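Local atomic coordinates of ThiJ/PfpI family protein (Pseudomonas syringae pv. tomato, PDB entry 3EWN), a protein that is of unknown function but belongs to the DJ-1/PfpI family, whose fold is related to that of class I glutamine amidotransferases. Residues 135-148 against 155-169. Sequence-based numbering, arbitrary orientation.
Sequences LLKGYKATSHWSCR and GAIPTEARVVRDRNR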
# COMPACT_ATOMS: atom_id res chain seq x y z
N LEU A 135 -17.12 15.57 -11.99
CA LEU A 135 -16.58 14.61 -12.95
C LEU A 135 -17.33 13.29 -13.07
O LEU A 135 -16.90 12.41 -13.81
CB LEU A 135 -15.12 14.31 -12.58
CG LEU A 135 -14.00 15.20 -13.12
CD1 LEU A 135 -14.50 16.59 -13.44
CD2 LEU A 135 -12.87 15.22 -12.12
N LEU A 136 -18.45 13.14 -12.36
CA LEU A 136 -19.20 11.90 -12.43
C LEU A 136 -20.66 12.10 -12.85
O LEU A 136 -21.54 11.36 -12.41
CB LEU A 136 -19.16 11.18 -11.07
CG LEU A 136 -17.79 10.82 -10.49
CD1 LEU A 136 -17.99 10.24 -9.09
CD2 LEU A 136 -17.07 9.83 -11.39
N LYS A 137 -20.90 13.09 -13.70
CA LYS A 137 -22.26 13.38 -14.16
C LYS A 137 -22.75 12.29 -15.10
O LYS A 137 -22.34 12.23 -16.26
CB LYS A 137 -22.30 14.74 -14.86
CG LYS A 137 -21.93 15.91 -13.97
CD LYS A 137 -22.08 17.23 -14.71
CE LYS A 137 -21.56 18.39 -13.88
NZ LYS A 137 -22.20 18.42 -12.53
N GLY A 138 -23.61 11.42 -14.59
CA GLY A 138 -24.15 10.33 -15.38
C GLY A 138 -23.23 9.12 -15.48
O GLY A 138 -23.49 8.21 -16.25
N TYR A 139 -22.16 9.12 -14.69
CA TYR A 139 -21.20 8.02 -14.70
C TYR A 139 -21.38 7.02 -13.57
O TYR A 139 -21.65 7.41 -12.43
CB TYR A 139 -19.77 8.57 -14.60
CG TYR A 139 -19.29 9.27 -15.85
CD1 TYR A 139 -18.64 8.56 -16.85
CD2 TYR A 139 -19.51 10.63 -16.03
CE1 TYR A 139 -18.23 9.19 -18.02
CE2 TYR A 139 -19.10 11.27 -17.19
CZ TYR A 139 -18.47 10.55 -18.18
OH TYR A 139 -18.07 11.19 -19.33
N LYS A 140 -21.24 5.74 -13.89
CA LYS A 140 -21.33 4.71 -12.87
C LYS A 140 -20.01 4.82 -12.12
O LYS A 140 -18.97 5.09 -12.72
CB LYS A 140 -21.44 3.32 -13.51
CG LYS A 140 -22.80 2.99 -14.08
CD LYS A 140 -22.77 1.69 -14.88
CE LYS A 140 -22.31 0.51 -14.03
NZ LYS A 140 -22.22 -0.73 -14.86
N ALA A 141 -20.05 4.61 -10.81
CA ALA A 141 -18.83 4.69 -10.02
C ALA A 141 -19.04 4.02 -8.67
O ALA A 141 -20.17 3.93 -8.18
CB ALA A 141 -18.43 6.15 -9.82
N THR A 142 -17.95 3.55 -8.09
CA THR A 142 -18.02 2.90 -6.79
C THR A 142 -17.26 3.75 -5.78
O THR A 142 -16.78 4.84 -6.11
CB THR A 142 -17.43 1.47 -6.85
OG1 THR A 142 -17.61 0.83 -5.57
CG2 THR A 142 -15.95 1.50 -7.18
N SER A 143 -17.15 3.27 -4.55
CA SER A 143 -16.45 4.01 -3.50
C SER A 143 -16.36 3.08 -2.30
O SER A 143 -16.66 1.89 -2.42
CB SER A 143 -17.26 5.25 -3.13
OG SER A 143 -16.51 6.15 -2.33
N HIS A 144 -15.92 3.60 -1.16
CA HIS A 144 -15.87 2.76 0.04
C HIS A 144 -17.33 2.45 0.34
O HIS A 144 -18.22 3.25 0.01
CB HIS A 144 -15.23 3.54 1.20
CG HIS A 144 -14.99 2.70 2.42
ND1 HIS A 144 -15.96 2.49 3.38
CD2 HIS A 144 -13.90 2.01 2.83
CE1 HIS A 144 -15.47 1.70 4.33
NE2 HIS A 144 -14.23 1.39 4.01
N TRP A 145 -17.61 1.31 0.95
CA TRP A 145 -18.99 0.96 1.22
C TRP A 145 -19.71 1.94 2.14
O TRP A 145 -20.94 2.02 2.11
CB TRP A 145 -19.10 -0.46 1.79
CG TRP A 145 -18.28 -0.73 3.01
CD1 TRP A 145 -17.07 -1.37 3.06
CD2 TRP A 145 -18.62 -0.42 4.37
NE1 TRP A 145 -16.65 -1.49 4.37
CE2 TRP A 145 -17.58 -0.90 5.19
CE3 TRP A 145 -19.71 0.23 4.97
CZ2 TRP A 145 -17.60 -0.76 6.58
CZ3 TRP A 145 -19.73 0.37 6.35
CH2 TRP A 145 -18.68 -0.13 7.14
N SER A 146 -18.96 2.69 2.94
CA SER A 146 -19.58 3.63 3.87
C SER A 146 -20.13 4.91 3.25
O SER A 146 -20.90 5.62 3.89
CB SER A 146 -18.57 4.03 4.96
OG SER A 146 -17.49 4.76 4.40
N CYS A 147 -19.77 5.19 2.00
CA CYS A 147 -20.24 6.42 1.35
C CYS A 147 -20.58 6.26 -0.12
O CYS A 147 -20.78 7.25 -0.82
CB CYS A 147 -19.17 7.51 1.50
SG CYS A 147 -17.58 7.10 0.72
N ARG A 148 -20.66 5.03 -0.60
CA ARG A 148 -20.96 4.77 -2.00
C ARG A 148 -22.26 5.42 -2.49
O ARG A 148 -22.29 6.05 -3.56
CB ARG A 148 -21.00 3.26 -2.26
CG ARG A 148 -21.04 2.88 -3.72
CD ARG A 148 -21.00 1.37 -3.91
NE ARG A 148 -22.20 0.73 -3.37
CZ ARG A 148 -22.21 -0.11 -2.34
NH1 ARG A 148 -21.08 -0.42 -1.72
NH2 ARG A 148 -23.35 -0.63 -1.93
N GLY A 155 -24.61 13.24 -9.17
CA GLY A 155 -25.06 12.86 -10.50
C GLY A 155 -24.51 11.53 -10.98
O GLY A 155 -24.72 11.15 -12.13
N ALA A 156 -23.81 10.82 -10.10
CA ALA A 156 -23.25 9.53 -10.46
C ALA A 156 -24.26 8.42 -10.20
O ALA A 156 -25.31 8.64 -9.59
CB ALA A 156 -21.97 9.27 -9.66
N ILE A 157 -23.94 7.22 -10.69
CA ILE A 157 -24.79 6.06 -10.49
C ILE A 157 -24.01 5.12 -9.60
O ILE A 157 -23.10 4.43 -10.06
CB ILE A 157 -25.11 5.36 -11.84
CG1 ILE A 157 -25.87 6.33 -12.76
CG2 ILE A 157 -25.96 4.12 -11.59
CD1 ILE A 157 -26.08 5.79 -14.16
N PRO A 158 -24.32 5.11 -8.30
CA PRO A 158 -23.61 4.22 -7.37
C PRO A 158 -23.69 2.78 -7.85
O PRO A 158 -24.79 2.26 -8.09
CB PRO A 158 -24.35 4.45 -6.05
CG PRO A 158 -24.78 5.87 -6.16
CD PRO A 158 -25.30 5.94 -7.58
N THR A 159 -22.54 2.14 -8.00
CA THR A 159 -22.46 0.76 -8.48
C THR A 159 -21.66 -0.10 -7.50
O THR A 159 -20.51 0.22 -7.19
CB THR A 159 -21.78 0.71 -9.86
OG1 THR A 159 -22.40 1.67 -10.73
CG2 THR A 159 -21.91 -0.68 -10.47
N GLU A 160 -22.25 -1.19 -7.02
CA GLU A 160 -21.53 -2.04 -6.08
C GLU A 160 -20.67 -3.09 -6.76
O GLU A 160 -21.12 -4.20 -7.05
CB GLU A 160 -22.50 -2.74 -5.11
CG GLU A 160 -21.82 -3.19 -3.81
CD GLU A 160 -22.70 -4.03 -2.91
OE1 GLU A 160 -23.94 -3.86 -2.94
OE2 GLU A 160 -22.15 -4.85 -2.14
N ALA A 161 -19.42 -2.72 -7.02
CA ALA A 161 -18.43 -3.59 -7.63
C ALA A 161 -17.09 -3.10 -7.10
O ALA A 161 -16.96 -1.93 -6.74
CB ALA A 161 -18.47 -3.48 -9.15
N ARG A 162 -16.09 -3.98 -7.03
CA ARG A 162 -14.78 -3.60 -6.52
C ARG A 162 -14.08 -2.61 -7.44
O ARG A 162 -13.36 -1.71 -6.99
CB ARG A 162 -13.92 -4.84 -6.33
CG ARG A 162 -12.68 -4.61 -5.47
CD ARG A 162 -12.06 -5.94 -5.09
NE ARG A 162 -10.87 -5.80 -4.27
CZ ARG A 162 -10.86 -5.39 -3.00
NH1 ARG A 162 -11.98 -5.06 -2.39
NH2 ARG A 162 -9.71 -5.37 -2.33
N VAL A 163 -14.29 -2.78 -8.74
CA VAL A 163 -13.72 -1.90 -9.75
C VAL A 163 -14.81 -1.62 -10.77
O VAL A 163 -15.41 -2.55 -11.30
CB VAL A 163 -12.51 -2.54 -10.47
CG1 VAL A 163 -11.99 -1.60 -11.55
CG2 VAL A 163 -11.41 -2.86 -9.47
N VAL A 164 -15.06 -0.35 -11.03
CA VAL A 164 -16.10 0.04 -11.98
C VAL A 164 -15.56 0.92 -13.09
O VAL A 164 -14.87 1.91 -12.83
CB VAL A 164 -17.24 0.82 -11.27
CG1 VAL A 164 -18.28 1.28 -12.29
CG2 VAL A 164 -17.89 -0.05 -10.21
N ARG A 165 -15.86 0.56 -14.34
CA ARG A 165 -15.43 1.37 -15.46
C ARG A 165 -16.64 1.81 -16.28
O ARG A 165 -17.50 1.01 -16.61
CB ARG A 165 -14.46 0.63 -16.38
CG ARG A 165 -14.07 1.50 -17.57
CD ARG A 165 -13.05 0.87 -18.50
NE ARG A 165 -12.72 1.81 -19.57
CZ ARG A 165 -11.85 1.57 -20.55
NH1 ARG A 165 -11.20 0.41 -20.59
NH2 ARG A 165 -11.63 2.49 -21.47
N ASP A 166 -16.69 3.10 -16.57
CA ASP A 166 -17.76 3.65 -17.38
C ASP A 166 -17.06 4.65 -18.28
O ASP A 166 -16.68 5.74 -17.84
CB ASP A 166 -18.79 4.36 -16.50
CG ASP A 166 -19.94 4.96 -17.30
OD1 ASP A 166 -19.90 4.91 -18.54
OD2 ASP A 166 -20.87 5.49 -16.67
N ARG A 167 -16.88 4.28 -19.55
CA ARG A 167 -16.18 5.13 -20.49
C ARG A 167 -14.77 5.38 -19.94
O ARG A 167 -14.05 4.42 -19.66
CB ARG A 167 -16.96 6.43 -20.70
CG ARG A 167 -18.18 6.24 -21.61
CD ARG A 167 -19.22 7.33 -21.43
NE ARG A 167 -19.96 7.15 -20.18
CZ ARG A 167 -20.79 8.05 -19.67
NH1 ARG A 167 -21.43 7.79 -18.54
NH2 ARG A 167 -20.97 9.22 -20.28
N ASN A 168 -14.38 6.64 -19.76
CA ASN A 168 -13.03 6.89 -19.26
C ASN A 168 -12.98 7.16 -17.75
O ASN A 168 -12.01 7.72 -17.25
CB ASN A 168 -12.39 8.04 -20.03
CG ASN A 168 -12.93 9.39 -19.63
OD1 ASN A 168 -14.12 9.54 -19.34
ND2 ASN A 168 -12.05 10.39 -19.61
N ARG A 169 -14.03 6.74 -17.04
CA ARG A 169 -14.08 6.89 -15.59
C ARG A 169 -13.87 5.50 -15.00
O ARG A 169 -14.65 4.59 -15.27
CB ARG A 169 -15.46 7.40 -15.13
CG ARG A 169 -15.56 8.90 -14.92
CD ARG A 169 -15.33 9.69 -16.20
NE ARG A 169 -15.77 11.07 -16.03
CZ ARG A 169 -15.66 12.01 -16.97
NH1 ARG A 169 -15.12 11.72 -18.14
NH2 ARG A 169 -16.10 13.24 -16.73
O HOH W 1 -16.48 10.01 -20.97
O HOH W 2 -16.19 4.73 -12.34
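D166 OD2 accepts from two groups, K140 N at 2.8 Å on its anti lone pair and R167 NH1 at 3.0 Å. R169 NE gives the straighter bond to L135 O (2.8 Å) and NH2 a longer, more bent one (3.1 Å), with L135 O in the guanidinium plane. The Y139 ring is sandwiched between two arginines. R169 lies flat on one face, with its guanidinium 5° from the ring plane and its CD also over the ring. A bend at chi2 (63°) folds the R169 chain along that face. R167 covers the opposite face, with CZ 3.8 Å from the Y139 ring centroid. D166 holds R167 in a side-on salt bridge, and N168 OD1 accepts from R169 NH1, which helps fix both guanidinium groups against the ring. A water lies 2.6 Å from Y139 OH and donates to N168 OD1.

K140-A141 and I157-P158 form a short parallel pair. Its bonds are I157 N to Y139 O (2.9 Å), A141 N to I157 O and T159 N to A141 O. A141 N and T159 OG1 reach I157 O from opposite faces of its plane. E160 CG lies over the R148 guanidinium. E160 OE1 sits far from that plane, 3.4 Å from R148 NH2, so this salt bridge rests on charge without a directed N-H.

The small parallel sheet lies beside the edge hairpin of the main sheet, 163-166 with 169-172. V164 CG2 packs on T142 CB, A141 touches T171, and L135 and R169 reach I120 of strand 119-123.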